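Local coordinates for protein NleG5-1 effector (PDB 5VGC) that probably acts as a bacterial effector with ubiquitin-protein transferase activity, carrying a RING-related domain of the NleG family, at residues L115-D120 and I190-I195; G55-S60 and T84-S89; T142-L147 and M166-M171. The protein carries 1 engineered substitution. One frame throughout, in Å; residues are numbered along the deposited sequence. Where two conformers were deposited one is given.

Contact 1: residues L115-D120 and I190-I195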
loop_
_atom_site.group_PDB
_atom_site.type_symbol
_atom_site.label_atom_id
_atom_site.label_comp_id
_atom_site.label_asym_id
_atom_site.label_seq_id
_atom_site.Cartn_x
_atom_site.Cartn_y
_atom_site.Cartn_z
ATOM N N LEU A 115 12.781 14.361 -2.474
ATOM C CA LEU A 115 12.762 15.445 -1.505
ATOM C C LEU A 115 13.741 16.594 -1.798
ATOM O O LEU A 115 13.354 17.782 -1.794
ATOM C CB LEU A 115 13.018 14.910 -0.088
ATOM C CG LEU A 115 12.722 15.863 1.043
ATOM C CD1 LEU A 115 11.221 16.111 1.177
ATOM C CD2 LEU A 115 13.275 15.304 2.345
ATOM N N GLU A 116 15.007 16.227 -2.033
ATOM C CA GLU A 116 16.095 17.199 -2.216
ATOM C C GLU A 116 15.849 18.082 -3.451
ATOM O O GLU A 116 15.961 19.315 -3.365
ATOM C CB GLU A 116 17.467 16.499 -2.271
ATOM C CG GLU A 116 18.254 16.529 -0.966
ATOM C CD GLU A 116 19.366 17.577 -0.983
ATOM O OE1 GLU A 116 19.048 18.774 -1.162
ATOM O OE2 GLU A 116 20.555 17.209 -0.824
ATOM N N GLU A 117 15.496 17.443 -4.562
ATOM C CA GLU A 117 15.042 18.124 -5.770
ATOM C C GLU A 117 13.870 19.115 -5.511
ATOM O O GLU A 117 13.899 20.289 -5.951
ATOM C CB GLU A 117 14.689 17.068 -6.834
ATOM C CG GLU A 117 13.914 17.560 -8.057
ATOM C CD GLU A 117 14.076 16.710 -9.305
ATOM O OE1 GLU A 117 15.020 15.891 -9.352
ATOM O OE2 GLU A 117 13.257 16.887 -10.237
ATOM N N LEU A 118 12.862 18.651 -4.781
ATOM C CA LEU A 118 11.690 19.464 -4.472
ATOM C C LEU A 118 12.055 20.697 -3.601
ATOM O O LEU A 118 11.651 21.861 -3.897
ATOM C CB LEU A 118 10.638 18.591 -3.787
ATOM C CG LEU A 118 9.277 19.160 -3.446
ATOM C CD1 LEU A 118 8.647 19.827 -4.651
ATOM C CD2 LEU A 118 8.413 18.007 -2.975
ATOM N N LEU A 119 12.817 20.435 -2.540
ATOM C CA LEU A 119 13.299 21.504 -1.667
ATOM C C LEU A 119 14.180 22.506 -2.424
ATOM O O LEU A 119 14.029 23.744 -2.267
ATOM C CB LEU A 119 14.059 20.922 -0.470
ATOM C CG LEU A 119 13.206 20.190 0.568
ATOM C CD1 LEU A 119 14.091 19.590 1.633
ATOM C CD2 LEU A 119 12.191 21.119 1.226
ATOM N N ASP A 120 15.079 21.976 -3.251
ATOM C CA ASP A 120 15.897 22.832 -4.125
ATOM C C ASP A 120 15.017 23.681 -5.032
ATOM O O ASP A 120 15.271 24.896 -5.175
ATOM C CB ASP A 120 16.909 22.019 -4.973
ATOM C CG ASP A 120 18.141 21.592 -4.178
ATOM O OD1 ASP A 120 18.302 22.005 -3.007
ATOM O OD2 ASP A 120 18.969 20.830 -4.726
ATOM N N ILE A 190 2.335 16.763 -3.193
ATOM C CA ILE A 190 3.029 17.933 -3.711
ATOM C C ILE A 190 4.261 17.485 -4.505
ATOM O O ILE A 190 5.076 16.752 -3.966
ATOM C CB ILE A 190 3.439 18.894 -2.567
ATOM C CG1 ILE A 190 2.188 19.409 -1.851
ATOM C CG2 ILE A 190 4.265 20.023 -3.133
ATOM C CD1 ILE A 190 2.425 20.472 -0.829
ATOM N N ALA A 191 4.386 17.944 -5.757
ATOM C CA ALA A 191 5.451 17.518 -6.679
ATOM C C ALA A 191 6.098 18.706 -7.387
ATOM O O ALA A 191 5.415 19.702 -7.623
ATOM C CB ALA A 191 4.857 16.574 -7.712
ATOM N N VAL A 192 7.391 18.590 -7.744
ATOM C CA VAL A 192 8.153 19.685 -8.391
ATOM C C VAL A 192 7.388 20.519 -9.429
ATOM O O VAL A 192 7.414 21.769 -9.387
ATOM C CB VAL A 192 9.493 19.252 -9.076
ATOM C CG1 VAL A 192 10.670 19.421 -8.154
ATOM C CG2 VAL A 192 9.439 17.852 -9.639
ATOM N N SER A 193 6.706 19.841 -10.345
ATOM C CA SER A 193 6.006 20.533 -11.427
ATOM C C SER A 193 4.931 21.523 -10.916
ATOM O O SER A 193 4.585 22.479 -11.620
ATOM C CB SER A 193 5.402 19.525 -12.389
ATOM O OG SER A 193 4.630 18.627 -11.650
ATOM N N MET A 194 4.421 21.297 -9.702
ATOM C CA MET A 194 3.501 22.262 -9.065
ATOM C C MET A 194 4.154 23.580 -8.628
ATOM O O MET A 194 3.432 24.583 -8.468
ATOM C CB MET A 194 2.783 21.635 -7.864
ATOM C CG MET A 194 1.835 20.498 -8.215
ATOM S SD MET A 194 1.380 19.585 -6.728
ATOM C CE MET A 194 0.509 18.223 -7.470
ATOM N N ILE A 195 5.485 23.571 -8.434
ATOM C CA ILE A 195 6.221 24.733 -7.937
ATOM C C ILE A 195 6.644 25.522 -9.144
ATOM O O ILE A 195 7.105 24.931 -10.116
ATOM C CB ILE A 195 7.502 24.370 -7.158
ATOM C CG1 ILE A 195 7.259 23.237 -6.172
ATOM C CG2 ILE A 195 8.045 25.564 -6.397
ATOM C CD1 ILE A 195 6.230 23.528 -5.134
#

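Contact 2: residues G55-S60 and T84-S89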
loop_
_atom_site.group_PDB
_atom_site.type_symbol
_atom_site.label_atom_id
_atom_site.label_comp_id
_atom_site.label_asym_id
_atom_site.label_seq_id
_atom_site.Cartn_x
_atom_site.Cartn_y
_atom_site.Cartn_z
ATOM N N GLY A 55 -7.815 -10.005 16.984
ATOM C CA GLY A 55 -7.282 -11.359 17.051
ATOM C C GLY A 55 -5.862 -11.502 17.575
ATOM O O GLY A 55 -5.351 -12.626 17.667
ATOM N N TYR A 56 -5.221 -10.387 17.922
ATOM C CA TYR A 56 -3.845 -10.414 18.410
ATOM C C TYR A 56 -3.765 -9.872 19.820
ATOM O O TYR A 56 -4.539 -8.993 20.204
ATOM C CB TYR A 56 -2.917 -9.630 17.491
ATOM C CG TYR A 56 -2.824 -10.214 16.103
ATOM C CD1 TYR A 56 -1.819 -11.111 15.758
ATOM C CD2 TYR A 56 -3.744 -9.860 15.133
ATOM C CE1 TYR A 56 -1.741 -11.632 14.488
ATOM C CE2 TYR A 56 -3.673 -10.380 13.852
ATOM C CZ TYR A 56 -2.673 -11.265 13.538
ATOM O OH TYR A 56 -2.611 -11.768 12.267
ATOM N N PHE A 57 -2.817 -10.403 20.578
ATOM C CA PHE A 57 -2.720 -10.175 22.005
ATOM C C PHE A 57 -1.293 -9.805 22.367
ATOM O O PHE A 57 -0.335 -10.243 21.725
ATOM C CB PHE A 57 -3.176 -11.421 22.775
ATOM C CG PHE A 57 -4.549 -11.881 22.401
ATOM C CD1 PHE A 57 -5.676 -11.314 22.986
ATOM C CD2 PHE A 57 -4.718 -12.868 21.449
ATOM C CE1 PHE A 57 -6.950 -11.742 22.628
ATOM C CE2 PHE A 57 -5.987 -13.298 21.084
ATOM C CZ PHE A 57 -7.107 -12.740 21.673
ATOM N N MET A 58 -1.178 -9.002 23.417
ATOM C CA MET A 58 0.067 -8.358 23.785
ATOM C C MET A 58 0.228 -8.495 25.280
ATOM O O MET A 58 -0.717 -8.213 26.033
ATOM C CB MET A 58 0.000 -6.883 23.331
ATOM C CG MET A 58 0.841 -5.849 24.063
ATOM S SD MET A 58 0.604 -4.223 23.289
ATOM C CE MET A 58 -1.155 -3.911 23.476
ATOM N N GLY A 59 1.416 -8.925 25.697
ATOM C CA GLY A 59 1.682 -9.237 27.092
ATOM C C GLY A 59 2.615 -8.244 27.736
ATOM O O GLY A 59 3.579 -7.809 27.106
ATOM N N SER A 60 2.331 -7.887 28.990
ATOM C CA SER A 60 3.228 -7.048 29.787
ATOM C C SER A 60 3.513 -7.714 31.124
ATOM O O SER A 60 2.682 -8.481 31.632
ATOM C CB SER A 60 2.631 -5.652 29.997
ATOM O OG SER A 60 1.401 -5.711 30.705
ATOM N N THR A 84 1.801 -18.375 21.161
ATOM C CA THR A 84 0.801 -19.427 21.284
ATOM C C THR A 84 -0.598 -18.869 21.032
ATOM O O THR A 84 -1.380 -19.484 20.316
ATOM C CB THR A 84 0.890 -20.140 22.654
ATOM O OG1 THR A 84 2.247 -20.542 22.896
ATOM C CG2 THR A 84 -0.001 -21.363 22.681
ATOM N N LEU A 85 -0.892 -17.705 21.603
ATOM C CA LEU A 85 -2.171 -17.014 21.345
ATOM C C LEU A 85 -2.377 -16.443 19.920
ATOM O O LEU A 85 -3.454 -16.594 19.349
ATOM C CB LEU A 85 -2.369 -15.870 22.353
ATOM C CG LEU A 85 -2.557 -16.287 23.803
ATOM C CD1 LEU A 85 -2.445 -15.074 24.718
ATOM C CD2 LEU A 85 -3.905 -16.966 23.966
ATOM N N ASN A 86 -1.365 -15.788 19.359
ATOM C CA ASN A 86 -1.557 -14.972 18.149
ATOM C C ASN A 86 -1.665 -15.757 16.841
ATOM O O ASN A 86 -1.150 -16.875 16.725
ATOM C CB ASN A 86 -0.416 -13.950 18.034
ATOM C CG ASN A 86 -0.487 -12.868 19.106
ATOM O OD1 ASN A 86 -1.533 -12.638 19.720
ATOM N ND2 ASN A 86 0.628 -12.193 19.331
ATOM N N HIS A 87 -2.320 -15.152 15.851
ATOM C CA HIS A 87 -2.370 -15.718 14.501
ATOM C C HIS A 87 -0.976 -15.632 13.873
ATOM O O HIS A 87 -0.260 -14.640 14.067
ATOM C CB HIS A 87 -3.356 -14.984 13.604
ATOM C CG HIS A 87 -4.756 -14.951 14.130
ATOM N ND1 HIS A 87 -5.675 -15.958 13.913
ATOM C CD2 HIS A 87 -5.396 -14.009 14.856
ATOM C CE1 HIS A 87 -6.815 -15.642 14.496
ATOM N NE2 HIS A 87 -6.674 -14.465 15.077
ATOM N N GLY A 88 -0.603 -16.682 13.142
ATOM C CA GLY A 88 0.731 -16.804 12.559
ATOM C C GLY A 88 1.871 -17.045 13.542
ATOM O O GLY A 88 3.032 -16.984 13.167
ATOM N N SER A 89 1.541 -17.326 14.801
ATOM C CA SER A 89 2.533 -17.537 15.854
ATOM C C SER A 89 3.494 -16.348 15.976
ATOM O O SER A 89 4.695 -16.508 16.230
ATOM C CB SER A 89 3.272 -18.872 15.624
ATOM O OG SER A 89 2.333 -19.918 15.328
#

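Contact 3: residues T142-L147 and M166-M171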
loop_
_atom_site.group_PDB
_atom_site.type_symbol
_atom_site.label_atom_id
_atom_site.label_comp_id
_atom_site.label_asym_id
_atom_site.label_seq_id
_atom_site.Cartn_x
_atom_site.Cartn_y
_atom_site.Cartn_z
ATOM N N THR A 142 -1.998 36.869 0.826
ATOM C CA THR A 142 -1.916 36.072 2.066
ATOM C C THR A 142 -1.866 34.564 1.839
ATOM O O THR A 142 -2.646 34.024 1.071
ATOM C CB THR A 142 -3.088 36.348 3.009
ATOM O OG1 THR A 142 -4.296 35.872 2.407
ATOM C CG2 THR A 142 -3.199 37.846 3.319
ATOM N N CYS A 143 -0.945 33.902 2.539
ATOM C CA CYS A 143 -0.734 32.457 2.428
ATOM C C CYS A 143 -1.905 31.647 2.963
ATOM O O CYS A 143 -2.402 31.942 4.052
ATOM C CB CYS A 143 0.565 32.067 3.142
ATOM S SG CYS A 143 0.838 30.301 3.399
ATOM N N PRO A 144 -2.358 30.617 2.208
ATOM C CA PRO A 144 -3.496 29.799 2.703
ATOM C C PRO A 144 -3.193 28.991 3.962
ATOM O O PRO A 144 -4.129 28.635 4.680
ATOM C CB PRO A 144 -3.822 28.875 1.538
ATOM C CG PRO A 144 -3.128 29.447 0.351
ATOM C CD PRO A 144 -1.912 30.162 0.878
ATOM N N VAL A 145 -1.906 28.723 4.234
ATOM C CA VAL A 145 -1.496 28.021 5.435
ATOM C C VAL A 145 -1.307 29.004 6.596
ATOM O O VAL A 145 -1.975 28.865 7.613
ATOM C CB VAL A 145 -0.219 27.184 5.181
ATOM C CG1 VAL A 145 0.218 26.448 6.441
ATOM C CG2 VAL A 145 -0.451 26.188 4.055
ATOM N N THR A 146 -0.412 29.981 6.470
ATOM C CA THR A 146 -0.138 30.904 7.608
ATOM C C THR A 146 -1.242 31.933 7.842
ATOM O O THR A 146 -1.328 32.480 8.941
ATOM C CB THR A 146 1.152 31.717 7.434
ATOM O OG1 THR A 146 1.062 32.391 6.185
ATOM C CG2 THR A 146 2.369 30.817 7.466
ATOM N N LEU A 147 -2.062 32.202 6.819
ATOM C CA LEU A 147 -3.064 33.287 6.856
ATOM C C LEU A 147 -2.405 34.679 7.038
ATOM O O LEU A 147 -2.996 35.572 7.623
ATOM C CB LEU A 147 -4.141 33.027 7.919
ATOM C CG LEU A 147 -4.833 31.645 7.907
ATOM C CD1 LEU A 147 -5.754 31.500 9.117
ATOM C CD2 LEU A 147 -5.618 31.379 6.628
ATOM N N MET A 166 -1.201 29.814 -6.318
ATOM C CA MET A 166 -1.350 30.662 -5.160
ATOM C C MET A 166 -0.018 30.877 -4.512
ATOM O O MET A 166 0.922 30.086 -4.689
ATOM C CB MET A 166 -2.359 30.060 -4.204
ATOM C CG MET A 166 -3.771 30.097 -4.800
ATOM S SD MET A 166 -5.083 30.238 -3.582
ATOM C CE MET A 166 -5.050 28.642 -2.789
ATOM N N LEU A 167 0.047 31.980 -3.784
ATOM C CA LEU A 167 1.238 32.408 -3.084
ATOM C C LEU A 167 1.242 31.767 -1.704
ATOM O O LEU A 167 0.314 31.975 -0.946
ATOM C CB LEU A 167 1.253 33.936 -2.948
ATOM C CG LEU A 167 2.453 34.522 -2.198
ATOM C CD1 LEU A 167 3.746 34.166 -2.934
ATOM C CD2 LEU A 167 2.299 36.033 -2.040
ATOM N N TYR A 168 2.286 31.002 -1.396
ATOM C CA TYR A 168 2.460 30.397 -0.075
ATOM C C TYR A 168 3.728 30.927 0.595
ATOM O O TYR A 168 4.691 31.349 -0.081
ATOM C CB TYR A 168 2.566 28.855 -0.182
ATOM C CG TYR A 168 1.319 28.189 -0.721
ATOM C CD1 TYR A 168 1.026 28.211 -2.063
ATOM C CD2 TYR A 168 0.449 27.521 0.112
ATOM C CE1 TYR A 168 -0.109 27.621 -2.567
ATOM C CE2 TYR A 168 -0.698 26.921 -0.386
ATOM C CZ TYR A 168 -0.964 26.977 -1.748
ATOM O OH TYR A 168 -2.096 26.407 -2.300
ATOM N N ASP A 169 3.724 30.873 1.921
ATOM C CA ASP A 169 4.917 31.094 2.722
ATOM C C ASP A 169 5.892 29.923 2.505
ATOM O O ASP A 169 5.555 28.721 2.719
ATOM C CB ASP A 169 4.562 31.225 4.209
ATOM C CG ASP A 169 5.677 31.855 5.036
ATOM O OD1 ASP A 169 6.788 31.303 5.065
ATOM O OD2 ASP A 169 5.435 32.903 5.680
ATOM N N LYS A 170 7.107 30.305 2.094
ATOM C CA LYS A 170 8.193 29.367 1.842
ATOM C C LYS A 170 8.338 28.325 2.961
ATOM O O LYS A 170 8.369 27.096 2.704
ATOM C CB LYS A 170 9.489 30.150 1.682
ATOM C CG LYS A 170 10.705 29.330 1.273
ATOM C CD LYS A 170 11.937 30.199 1.342
ATOM C CE LYS A 170 13.163 29.345 1.121
ATOM N NZ LYS A 170 14.417 30.087 1.401
ATOM N N MET A 171 8.419 28.819 4.197
ATOM C CA MET A 171 8.553 27.970 5.381
ATOM C C MET A 171 7.390 26.976 5.478
ATOM O O MET A 171 7.596 25.799 5.844
ATOM C CB MET A 171 8.641 28.822 6.665
ATOM C CG MET A 171 9.876 29.729 6.774
ATOM S SD MET A 171 10.021 30.836 8.222
ATOM C CE MET A 171 8.865 32.132 7.784
HETATM O O HOH W 1 -2.367 32.896 -1.379
#

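Contact 1: residues L115-D120 and I190-I195
The branched end of Leu118 packs against Val192, and these two residues carry most of the contact. They are also the nearest pair of CA atoms, with Leu118 CA 5.3 Å from Val192 CA. CG of Leu118 stands anti to the backbone N (chi1 -176°), and from there its two methyls reach different parts of the 190-195 loop. CD1 lies against the start of the short 3-10 turn and comes 3.6 Å from Val192 N. The same methyl meets two side chains, CG1 of Val192 and CG1 of Ile195, the latter at 4.0 Å. CD2 goes instead to the carbonyl oxygen of Ile190. One leucine thus spans the loop from Ile190 to Ile195.

Val192 answers with its CG1 methyl. CG1 sits beside the helix backbone, 3.8 Å from Leu118 CA, and also touches Glu117. The side chains of Glu117 and Val192 cross at about a right angle. Here the methylene of the acid does the touching, with Glu117 CG 3.7 Å from Val192 CG1. The Glu117 chain runs on extended beyond CG, and its OE2 passes near the other methyl, Val192 CG2.

Strand 152-157 and helix 170-178 border the same region. Val177 packs on Leu118, and Val154, Met156 and Leu173 pack on Ile195. Glu117 also packs on His87 of the second subunit.

No hydrogen bond joins the two segments directly. Leu118 and Val192 hold them by van der Waals contact, and the acid group of Glu117 lies on the exposed side. Lys121, one turn further along helix 111-125, adds a polar link, bonding to Val192 O and weakly to Ile195 O.

Contact 2: residues G55-S60 and T84-S89
Asn86 meets the backbone of Phe57 with both ends of its amide, and this is the tight part of the contact. Its CG stands anti to the carbonyl carbon, beside the backbone N (chi1 -69°), which puts Asn86 CG 3.7 Å from Phe57 N. OD1 accepts from Phe57 N at 2.7 Å, with the donor tilted 27° from the carbonyl plane. ND2 donates to Phe57 O at 3.2 Å, and this partner lies in the amide plane. ND2 also donates to Leu90 O. The amide lies nearly parallel to the Phe57 ring, and OD1 sits at the ring edge. Leu85 CB also packs on Phe57 CD2 at 3.9 Å. Leu25 and Ile48 pack on Leu85, and Ile48 also reaches Phe57. All of this is buried.

At Gly55 and His87 the contact is looser and partly exposed, held by ring packing without a hydrogen bond between the segments; Tyr56 itself is buried. His87 turns an edge to the face of Tyr56 in a T-shaped stack, with ring centroids 5.3 Å apart and planes at 66°. His87 CD2 lies over the ring, offset toward its rim. His87 CB approaches the phenol end, 3.6 Å from Tyr56 OH. The second subunit adds to this side: its Leu110 O takes a hydrogen bond from Tyr56 OH, and the ring of its Tyr113 stacks with His87.

The chemistry splits in two. Polar pairing by Asn86, the first residue past helix 68-85, fixes the amide's orientation and ties the helix end to the start of strand 57-60. Beside it, aromatic packing continues into the dimer interface.

Contact 3: residues T142-L147 and M166-M171
Cys143 and Tyr168 bring the two backbones closest, CA to CA 4.6 Å, where the turn 142-147 passes the end of strand 164-169. Cys143 CA directs its hydrogen at Leu167 O, and a water donates to both Thr142 O and Leu167 O, bridging the carbonyls.

The Cys143 sulfur is the polar centre. SG stands anti to the backbone N (chi1 168°) and faces the other segment. It accepts from Asp169 N at 3.3 Å in an almost straight bond, 177° at the hydrogen. Within its own turn it also accepts from Thr146 N at 3.3 Å, and weakly from Val145 N. Two backbone N-H groups of its own turn and one from the strand thus converge on this buried sulfur. Leu147 N closes the turn on Cys143 O at 2.8 Å.

Pro144 lies over the Tyr168 ring. Its CD sits above one face, 3.9 Å from the ring centroid, in a CH-pi contact offset toward the rim. Its CG touches Tyr168 CE2 at 3.6 Å. The Met166 chain, bent at chi3, brings its CE to 3.8 Å from Pro144 CG. Val145 CG2 comes to the edge of the same tyrosine. Further on, Thr146 CG2 meets Asp169 CB at 3.9 Å.

Asp169 is the N-cap of helix 170-178, and its OD1 takes a weak capping bond from Met171 N. The Cys-Pro-Val-Thr turn is consistent with the first loop of a U-box, the RING-related fold in which salt bridges, hydrogen bonds and packing replace the zinc ions. In U-box ligases this loop helps bind the E2 enzyme, and a similar role is possible here.

In the fold
Contacts 1 and 3 belong to one half of the chain and contact 2 to the other, centre to centre about 43 Å from contact 1 and 48 Å from contact 3. Contact 3 is nested within the loop closed by contact 1, and the two centres are about 16 Å apart. Helix 170-178 relates them: contact 3 includes its start, and its residues pack on both segments of contact 1. Contact 2 is the most buried of the three, while contacts 1 and 3 are partly exposed. Contact 1 is apolar, contact 2 pairs an amide with backbone and adds aromatic rings, and contact 3 centres on sulfur. The second subunit touches contacts 1 and 2 but not contact 3.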